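Local coordinates for protein SxtG (Microseira wollei, PDB 6U1R) that probably transfers an amidino group to a substrate of the saxitoxin biosynthetic pathway, at residues A[28-33]-A[373-378]; A[142-147]-A[174-179]. One frame throughout, in Å; residues are numbered along the deposited sequence.

How the interactions relate
Interactions 1 and 2 lie about 12 Å apart, centre to centre, on the same side of the chain's centre, and they touch: S30 O approaches G143 N at 2.8 Å, a probable hydrogen bond, and V28 CG2 packs on A175 CB. Interaction 1 is only partly buried; a loop before strand 37-42 meets strand 370-375 through one bridge, an asparagine side chain, an arginine and four waters. Interaction 2 is buried and regular, three parallel bridges between strands 145-148 and 176-179, with one short hydroxyl-carboxylate bond. The second subunit reaches interaction 2 but not interaction 1. Both border helix 164-172, which packs on V28, V373, I146 and W177.

Interaction 1: A[28-33]-A[373-378]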
loop_
_atom_site.group_PDB
_atom_site.type_symbol
_atom_site.label_atom_id
_atom_site.label_comp_id
_atom_site.label_asym_id
_atom_site.label_seq_id
_atom_site.Cartn_x
_atom_site.Cartn_y
_atom_site.Cartn_z
ATOM N N VAL A 28 -18.428 6.676 -1.718
ATOM C CA VAL A 28 -17.223 7.446 -2.044
ATOM C C VAL A 28 -17.369 7.991 -3.464
ATOM O O VAL A 28 -17.496 7.221 -4.425
ATOM C CB VAL A 28 -15.962 6.579 -1.910
ATOM C CG1 VAL A 28 -14.696 7.342 -2.311
ATOM C CG2 VAL A 28 -15.858 6.091 -0.482
ATOM N N ASN A 29 -17.354 9.323 -3.598
ATOM C CA ASN A 29 -17.518 9.974 -4.902
ATOM C C ASN A 29 -17.056 11.426 -4.731
ATOM O O ASN A 29 -17.830 12.254 -4.253
ATOM C CB ASN A 29 -18.968 9.912 -5.368
ATOM C CG ASN A 29 -19.143 10.413 -6.773
ATOM O OD1 ASN A 29 -19.099 9.637 -7.717
ATOM N ND2 ASN A 29 -19.316 11.737 -6.927
ATOM N N SER A 30 -15.807 11.719 -5.103
ATOM C CA SER A 30 -15.311 13.099 -5.023
ATOM C C SER A 30 -14.240 13.311 -6.082
ATOM O O SER A 30 -13.231 12.611 -6.078
ATOM C CB SER A 30 -14.745 13.450 -3.644
ATOM O OG SER A 30 -14.392 14.839 -3.644
ATOM N N TYR A 31 -14.457 14.287 -6.963
ATOM C CA TYR A 31 -13.596 14.532 -8.109
ATOM C C TYR A 31 -12.865 15.868 -8.059
ATOM O O TYR A 31 -12.008 16.105 -8.912
ATOM C CB TYR A 31 -14.425 14.464 -9.398
ATOM C CG TYR A 31 -14.915 13.080 -9.738
ATOM C CD1 TYR A 31 -14.073 12.157 -10.340
ATOM C CD2 TYR A 31 -16.232 12.695 -9.472
ATOM C CE1 TYR A 31 -14.529 10.890 -10.689
ATOM C CE2 TYR A 31 -16.684 11.424 -9.802
ATOM C CZ TYR A 31 -15.829 10.539 -10.411
ATOM O OH TYR A 31 -16.260 9.284 -10.757
ATOM N N ASN A 32 -13.165 16.731 -7.093
ATOM C CA ASN A 32 -12.591 18.072 -7.039
ATOM C C ASN A 32 -12.857 18.636 -5.647
ATOM O O ASN A 32 -13.451 17.971 -4.798
ATOM C CB ASN A 32 -13.192 18.938 -8.148
ATOM C CG ASN A 32 -14.683 18.916 -8.099
ATOM O OD1 ASN A 32 -15.270 19.321 -7.097
ATOM N ND2 ASN A 32 -15.322 18.370 -9.143
ATOM N N GLU A 33 -12.444 19.880 -5.420
ATOM C CA GLU A 33 -12.510 20.469 -4.081
ATOM C C GLU A 33 -13.824 21.201 -3.789
ATOM O O GLU A 33 -13.982 21.713 -2.679
ATOM C CB GLU A 33 -11.338 21.446 -3.870
ATOM C CG GLU A 33 -9.941 20.869 -4.195
ATOM C CD GLU A 33 -9.447 19.795 -3.215
ATOM O OE1 GLU A 33 -9.974 19.707 -2.085
ATOM O OE2 GLU A 33 -8.533 19.017 -3.605
ATOM N N VAL A 373 -15.150 12.678 1.322
ATOM C CA VAL A 373 -15.351 11.402 0.643
ATOM C C VAL A 373 -16.512 11.439 -0.352
ATOM O O VAL A 373 -16.515 10.663 -1.311
ATOM C CB VAL A 373 -15.524 10.263 1.677
ATOM C CG1 VAL A 373 -14.249 10.111 2.490
ATOM C CG2 VAL A 373 -16.670 10.516 2.596
ATOM N N ARG A 374 -17.509 12.303 -0.170
ATOM C CA ARG A 374 -18.615 12.354 -1.131
ATOM C C ARG A 374 -19.007 13.793 -1.426
ATOM O O ARG A 374 -19.494 14.509 -0.544
ATOM C CB ARG A 374 -19.841 11.572 -0.661
ATOM C CG ARG A 374 -20.879 11.474 -1.777
ATOM C CD ARG A 374 -21.923 10.383 -1.539
ATOM N NE ARG A 374 -22.757 10.691 -0.387
ATOM C CZ ARG A 374 -22.589 10.193 0.836
ATOM N NH1 ARG A 374 -21.601 9.357 1.113
ATOM N NH2 ARG A 374 -23.417 10.550 1.799
ATOM N N ARG A 375 -18.765 14.194 -2.670
ATOM C CA ARG A 375 -19.271 15.429 -3.256
ATOM C C ARG A 375 -20.080 15.051 -4.493
ATOM O O ARG A 375 -19.581 14.348 -5.374
ATOM C CB ARG A 375 -18.146 16.378 -3.673
ATOM C CG ARG A 375 -17.316 16.979 -2.541
ATOM C CD ARG A 375 -16.216 17.861 -3.111
ATOM N NE ARG A 375 -15.412 18.416 -2.038
ATOM C CZ ARG A 375 -15.752 19.470 -1.315
ATOM N NH1 ARG A 375 -16.888 20.127 -1.559
ATOM N NH2 ARG A 375 -14.953 19.878 -0.329
ATOM N N ARG A 376 -21.305 15.544 -4.576
ATOM C CA ARG A 376 -22.178 15.216 -5.701
ATOM C C ARG A 376 -21.585 15.731 -7.013
ATOM O O ARG A 376 -21.427 16.943 -7.194
ATOM C CB ARG A 376 -23.551 15.838 -5.440
ATOM C CG ARG A 376 -24.669 15.319 -6.310
ATOM C CD ARG A 376 -26.032 15.659 -5.684
ATOM N NE ARG A 376 -26.232 17.102 -5.521
ATOM C CZ ARG A 376 -26.212 17.773 -4.363
ATOM N NH1 ARG A 376 -25.986 17.161 -3.196
ATOM N NH2 ARG A 376 -26.414 19.086 -4.372
ATOM N N GLY A 377 -21.266 14.832 -7.932
ATOM C CA GLY A 377 -20.722 15.255 -9.207
ATOM C C GLY A 377 -20.081 14.120 -9.979
ATOM O O GLY A 377 -20.111 12.956 -9.574
ATOM N N THR A 378 -19.501 14.502 -11.116
ATOM C CA THR A 378 -18.912 13.602 -12.102
ATOM C C THR A 378 -17.522 14.105 -12.483
ATOM O O THR A 378 -17.110 15.199 -12.094
ATOM C CB THR A 378 -19.796 13.517 -13.352
ATOM O OG1 THR A 378 -20.089 14.853 -13.773
ATOM C CG2 THR A 378 -21.107 12.780 -13.066
HETATM O O HOH W 1 -21.287 10.584 -10.036
HETATM O O HOH W 2 -17.279 15.375 -7.153
HETATM O O HOH W 3 -14.943 16.816 -11.952
HETATM O O HOH W 4 -11.992 19.518 -0.135
#
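N29 turns its CG anti to the backbone N (chi1 -173°), and with chi2 at 92° its amide grips segment 373-378 beside the backbone bridge; R375 sets CG anti to its carbonyl carbon and runs extended from CG to NE, past S30 toward N32 and E33. Two backbone bonds join N29 to the strand: N29 N donates to V373 O at 2.8 Å, and R375 N donates to N29 O at 2.7 Å. The ND2 of N29 donates twice, to R375 O at 3.0 Å and to G377 O at 3.0 Å. Both acceptors lie close to the plane of the amide, within 8°, which would fix its rotation, while a water bound to G377 O also donates weakly to N29 OD1. The side chain thus continues the pairing beyond the single bridge.

R375 covers the largest surface here. Its CD comes to 3.2 Å from N32 O, and E33 O stands 3.1 Å above the centre of the guanidinium plane, a contact over the face that is not a hydrogen bond. The polar end is satisfied by NE to D372 and NH1 to the carbonyls of D35 and M325; D372 also binds S30 OG. A water joins R375 NH2 to E33 OE1. The Y31 ring lays one face over the backbone of T378, with CD2 3.6 Å from T378 C.

E33, whose carboxylate is bound by H367 NE2 and the backbone N of R221, has its side chain about 10 Å from that of C368, the predicted amidino-cysteine. Strand 370-375 pairs with strand 37-42, where V373 and R374 both face E39 in a classic beta bulge. V28 and V373 pack on Y170 of helix 164-172, and V28 and S30 touch V141 of strand 139-142.

Interaction 2: A[142-147]-A[174-179]; sequences IGNEII and GAKWTA
K176, N144 and T178 have the most surface buried by this contact. K176 sends CG anti to its carbonyl carbon, and its extended chain crosses N144 obliquely: K176 CD lies 3.6 Å from N144 OD1, an aliphatic contact with the amide. N144 CG sits between its own backbone N and carbonyl carbon (chi1 65°), and the amide lies beside this chain. Backbone pairing starts at the same two residues, with K176 N donating to N144 O at 2.9 Å. The lysine's NZ leads off to E247 of the second subunit in a long, weak ion pair.

T178 is held by its side chain and its backbone. Its OG1 donates to E145 OE2 at 2.6 Å, meeting the oxygen on its anti side and 28° out of the carboxylate plane; the two side chains cross at about a right angle. H245 NE2 also bonds OE2, so two donors grip this oxygen. I147 lies alongside T178 and points the same way, with CG1 3.6 Å from T178 OG1. Thus E145, K176, I147 and T178 share one face of the sheet, while I146 and W177 occupy the other, against helix 164-172. T178 N bonds I146 O at 3.0 Å, and I146 N bonds K176 O at 2.9 Å, completing the alternation expected of parallel strands; the axes of strands 145-147 and 176-179 approach to 4.5 Å, at 18°.

The type II' turn from I142 to E145 carries G143 at positive phi, leads into the strand and closes a hairpin with strand 139-142. G174 ends helix 164-172 in a Schellman motif, and the chain enters strand 176-179 after A175. Strand 145-148, that helix and strand 176-179 therefore form a beta-alpha-beta crossover with adjacent parallel strands, consistent with the alpha/beta propeller of amidinotransferases.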
loop_
_atom_site.group_PDB
_atom_site.type_symbol
_atom_site.label_atom_id
_atom_site.label_comp_id
_atom_site.label_asym_id
_atom_site.label_seq_id
_atom_site.Cartn_x
_atom_site.Cartn_y
_atom_site.Cartn_z
ATOM N N ILE A 142 -10.018 9.962 -5.118
ATOM C CA ILE A 142 -10.022 10.173 -6.564
ATOM C C ILE A 142 -11.266 9.469 -7.100
ATOM O O ILE A 142 -11.253 8.252 -7.333
ATOM C CB ILE A 142 -8.760 9.639 -7.255
ATOM C CG1 ILE A 142 -7.479 10.209 -6.628
ATOM C CG2 ILE A 142 -8.803 9.973 -8.764
ATOM C CD1 ILE A 142 -7.372 11.733 -6.675
ATOM N N GLY A 143 -12.347 10.213 -7.291
ATOM C CA GLY A 143 -13.563 9.587 -7.790
ATOM C C GLY A 143 -14.141 8.640 -6.751
ATOM O O GLY A 143 -14.489 9.072 -5.651
ATOM N N ASN A 144 -14.226 7.348 -7.061
ATOM C CA ASN A 144 -14.745 6.366 -6.124
ATOM C C ASN A 144 -13.638 5.589 -5.409
ATOM O O ASN A 144 -13.936 4.591 -4.748
ATOM C CB ASN A 144 -15.689 5.382 -6.836
ATOM C CG ASN A 144 -14.976 4.525 -7.870
ATOM O OD1 ASN A 144 -13.767 4.639 -8.065
ATOM N ND2 ASN A 144 -15.726 3.642 -8.527
ATOM N N GLU A 145 -12.390 6.054 -5.488
ATOM C CA GLU A 145 -11.235 5.356 -4.932
ATOM C C GLU A 145 -10.602 6.151 -3.798
ATOM O O GLU A 145 -10.364 7.363 -3.942
ATOM C CB GLU A 145 -10.191 5.114 -6.023
ATOM C CG GLU A 145 -8.948 4.370 -5.558
ATOM C CD GLU A 145 -7.918 4.189 -6.654
ATOM O OE1 GLU A 145 -8.004 4.887 -7.684
ATOM O OE2 GLU A 145 -7.011 3.348 -6.490
ATOM N N ILE A 146 -10.298 5.460 -2.692
ATOM C CA ILE A 146 -9.463 6.001 -1.613
ATOM C C ILE A 146 -8.064 5.377 -1.725
ATOM O O ILE A 146 -7.927 4.149 -1.786
ATOM C CB ILE A 146 -10.103 5.744 -0.237
ATOM C CG1 ILE A 146 -11.466 6.448 -0.182
ATOM C CG2 ILE A 146 -9.195 6.239 0.891
ATOM C CD1 ILE A 146 -12.204 6.312 1.079
ATOM N N ILE A 147 -7.028 6.220 -1.808
ATOM C CA ILE A 147 -5.634 5.787 -1.945
ATOM C C ILE A 147 -4.878 6.139 -0.670
ATOM O O ILE A 147 -4.839 7.312 -0.262
ATOM C CB ILE A 147 -4.952 6.451 -3.160
ATOM C CG1 ILE A 147 -5.758 6.210 -4.439
ATOM C CG2 ILE A 147 -3.516 5.929 -3.324
ATOM C CD1 ILE A 147 -5.288 7.037 -5.624
ATOM N N GLY A 174 -18.954 -0.530 -1.985
ATOM C CA GLY A 174 -18.578 -0.432 -3.390
ATOM C C GLY A 174 -17.356 0.413 -3.683
ATOM O O GLY A 174 -16.948 0.484 -4.848
ATOM N N ALA A 175 -16.745 1.054 -2.699
ATOM C CA ALA A 175 -15.620 1.937 -2.972
ATOM C C ALA A 175 -14.381 1.143 -3.371
ATOM O O ALA A 175 -14.165 0.009 -2.927
ATOM C CB ALA A 175 -15.316 2.789 -1.746
ATOM N N LYS A 176 -13.551 1.760 -4.207
ATOM C CA LYS A 176 -12.225 1.233 -4.472
ATOM C C LYS A 176 -11.257 1.743 -3.409
ATOM O O LYS A 176 -11.445 2.821 -2.838
ATOM C CB LYS A 176 -11.774 1.615 -5.876
ATOM C CG LYS A 176 -12.657 0.964 -6.927
ATOM C CD LYS A 176 -12.289 1.362 -8.352
ATOM C CE LYS A 176 -13.142 0.588 -9.359
ATOM N NZ LYS A 176 -12.435 0.393 -10.661
ATOM N N TRP A 177 -10.252 0.932 -3.109
ATOM C CA TRP A 177 -9.420 1.155 -1.929
ATOM C C TRP A 177 -8.059 0.541 -2.217
ATOM O O TRP A 177 -7.926 -0.683 -2.313
ATOM C CB TRP A 177 -10.082 0.549 -0.692
ATOM C CG TRP A 177 -9.329 0.644 0.598
ATOM C CD1 TRP A 177 -8.368 1.553 0.937
ATOM C CD2 TRP A 177 -9.491 -0.213 1.731
ATOM N NE1 TRP A 177 -7.914 1.302 2.210
ATOM C CE2 TRP A 177 -8.586 0.218 2.715
ATOM C CE3 TRP A 177 -10.300 -1.322 1.998
ATOM C CZ2 TRP A 177 -8.475 -0.411 3.954
ATOM C CZ3 TRP A 177 -10.180 -1.954 3.213
ATOM C CH2 TRP A 177 -9.282 -1.495 4.186
ATOM N N THR A 178 -7.048 1.388 -2.361
ATOM C CA THR A 178 -5.746 0.938 -2.801
ATOM C C THR A 178 -4.697 1.623 -1.939
ATOM O O THR A 178 -4.978 2.616 -1.260
ATOM C CB THR A 178 -5.507 1.238 -4.295
ATOM O OG1 THR A 178 -5.437 2.643 -4.511
ATOM C CG2 THR A 178 -6.629 0.734 -5.153
ATOM N N ALA A 179 -3.490 1.069 -1.944
ATOM C CA ALA A 179 -2.370 1.668 -1.237
ATOM C C ALA A 179 -1.175 1.770 -2.175
ATOM O O ALA A 179 -0.935 0.873 -2.990
ATOM C CB ALA A 179 -1.984 0.849 -0.007
#